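PDB 2VP8: dihydropteroate synthase 2 from Mycobacterium tuberculosis, which belongs to the dihydropteroate synthase family but seems to lack that activity, though it probably binds the inhibitor dapsone, and probably plays no part in folate metabolism. Local coordinates for residues A46-T51 / D80-G85. Numbering follows the deposited sequence.
Sequences AIVNRT and DVIDVG
A46 to N49 and I82 to G85 pair as parallel neighbours, their axes 4.7 Å apart at closest approach and their N-to-C directions 31° apart. A46 and V48 make the regular bonds of the first strand, while V81, D83 and G85 alternate opposite them: A46 N to V81 O (2.7 Å), D83 N to A46 O, V48 N to D83 O, and G85 N to V48 O (2.9 Å). The N-H of R50 adds a weak bond to G85 O, 3.5 Å long, that carries the pairing one step beyond the first strand. Successive side chains fall on alternate faces of the sheet. On the face of A46, V48, I82 and V84, the two branches of I82 serve different neighbours: CD1 lies 4.0 Å from A46 CB, whereas CG2, anti to the backbone N, meets V48 CG2 at 3.8 Å, the two side chains crossing at a slant. Helix 65-76 packs on A46, V48 and I82 through A70, V71 and A74, and helix 98-114 adds F107 against V48 and V84 and L111 against I82. Strand 43-49, helix 65-76 and strand 81-85 thus form a beta-alpha-beta crossover, the first in the TIM barrel of this family. The other face, bearing I47, N49 and D83, is turned to the barrel interior. Here the carboxylate of D83 is anchored beyond the pair: OD1 accepts bonds from S121 and N142, and OD2 forms a salt bridge with R287. The side chain of H220, by similarity a marker of relatives without synthase activity, is about 7 Å from that of D83. Nearer the C-terminal strand ends, N49 OD1 rests 3.6 Å from G85 CA, where glycine presents bare backbone.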
# COMPACT_ATOMS: atom_id res chain seq x y z
N ALA B 46 -8.35 -9.57 -14.64
CA ALA B 46 -9.70 -9.56 -14.10
C ALA B 46 -10.31 -10.96 -14.14
O ALA B 46 -10.42 -11.57 -15.20
CB ALA B 46 -10.54 -8.61 -14.90
N ILE B 47 -10.70 -11.46 -12.97
CA ILE B 47 -11.34 -12.77 -12.86
C ILE B 47 -12.80 -12.69 -13.31
O ILE B 47 -13.61 -11.98 -12.73
CB ILE B 47 -11.29 -13.30 -11.40
CG1 ILE B 47 -9.85 -13.44 -10.92
CG2 ILE B 47 -12.04 -14.63 -11.28
CD1 ILE B 47 -9.70 -13.72 -9.45
N VAL B 48 -13.14 -13.45 -14.36
CA VAL B 48 -14.52 -13.54 -14.81
C VAL B 48 -14.97 -15.00 -14.86
O VAL B 48 -14.37 -15.81 -15.56
CB VAL B 48 -14.72 -12.85 -16.19
CG1 VAL B 48 -16.11 -13.12 -16.73
CG2 VAL B 48 -14.50 -11.36 -16.07
N ASN B 49 -16.02 -15.30 -14.11
CA ASN B 49 -16.62 -16.64 -14.10
C ASN B 49 -17.98 -16.68 -14.79
O ASN B 49 -18.75 -15.72 -14.72
CB ASN B 49 -16.78 -17.12 -12.65
CG ASN B 49 -15.45 -17.24 -11.93
OD1 ASN B 49 -14.51 -17.86 -12.42
ND2 ASN B 49 -15.36 -16.64 -10.74
N ARG B 50 -18.26 -17.79 -15.46
CA ARG B 50 -19.61 -18.08 -15.96
C ARG B 50 -20.50 -18.53 -14.79
O ARG B 50 -20.01 -18.72 -13.68
CB ARG B 50 -19.55 -19.19 -17.02
CG ARG B 50 -18.85 -18.82 -18.34
CD ARG B 50 -19.77 -18.07 -19.31
NE ARG B 50 -21.10 -18.68 -19.41
CZ ARG B 50 -21.43 -19.65 -20.26
NH1 ARG B 50 -20.54 -20.14 -21.12
NH2 ARG B 50 -22.66 -20.14 -20.25
N THR B 51 -21.80 -18.68 -15.05
CA THR B 51 -22.72 -19.24 -14.04
C THR B 51 -23.90 -19.99 -14.66
O THR B 51 -24.59 -20.75 -13.97
CB THR B 51 -23.23 -18.15 -13.04
OG1 THR B 51 -24.18 -18.73 -12.13
CG2 THR B 51 -23.86 -16.95 -13.78
N ASP B 80 -6.14 -5.60 -17.98
CA ASP B 80 -5.18 -5.88 -19.04
C ASP B 80 -5.36 -7.30 -19.52
O ASP B 80 -5.09 -7.61 -20.68
CB ASP B 80 -3.78 -5.64 -18.52
CG ASP B 80 -3.55 -4.20 -18.16
OD1 ASP B 80 -3.50 -3.36 -19.09
OD2 ASP B 80 -3.43 -3.91 -16.95
N VAL B 81 -5.81 -8.16 -18.61
CA VAL B 81 -6.12 -9.54 -18.90
C VAL B 81 -7.51 -9.83 -18.36
O VAL B 81 -7.86 -9.38 -17.28
CB VAL B 81 -5.10 -10.49 -18.26
CG1 VAL B 81 -5.45 -11.94 -18.55
CG2 VAL B 81 -3.68 -10.19 -18.77
N ILE B 82 -8.31 -10.56 -19.13
CA ILE B 82 -9.54 -11.14 -18.63
C ILE B 82 -9.26 -12.61 -18.43
O ILE B 82 -8.94 -13.34 -19.37
CB ILE B 82 -10.74 -10.95 -19.61
CG1 ILE B 82 -10.91 -9.47 -20.00
CG2 ILE B 82 -12.04 -11.50 -19.02
CD1 ILE B 82 -11.25 -8.56 -18.85
N ASP B 83 -9.37 -13.05 -17.18
CA ASP B 83 -9.08 -14.42 -16.81
C ASP B 83 -10.40 -15.18 -16.69
O ASP B 83 -11.13 -15.02 -15.71
CB ASP B 83 -8.29 -14.44 -15.51
CG ASP B 83 -7.86 -15.82 -15.11
OD1 ASP B 83 -7.11 -16.48 -15.87
OD2 ASP B 83 -8.26 -16.25 -14.01
N VAL B 84 -10.70 -16.00 -17.70
CA VAL B 84 -11.98 -16.70 -17.79
C VAL B 84 -11.95 -18.03 -17.04
O VAL B 84 -11.08 -18.86 -17.29
CB VAL B 84 -12.38 -16.93 -19.27
CG1 VAL B 84 -13.71 -17.64 -19.36
CG2 VAL B 84 -12.45 -15.62 -20.03
N GLY B 85 -12.90 -18.21 -16.12
CA GLY B 85 -13.01 -19.45 -15.34
C GLY B 85 -14.41 -20.03 -15.32
O GLY B 85 -15.30 -19.56 -16.03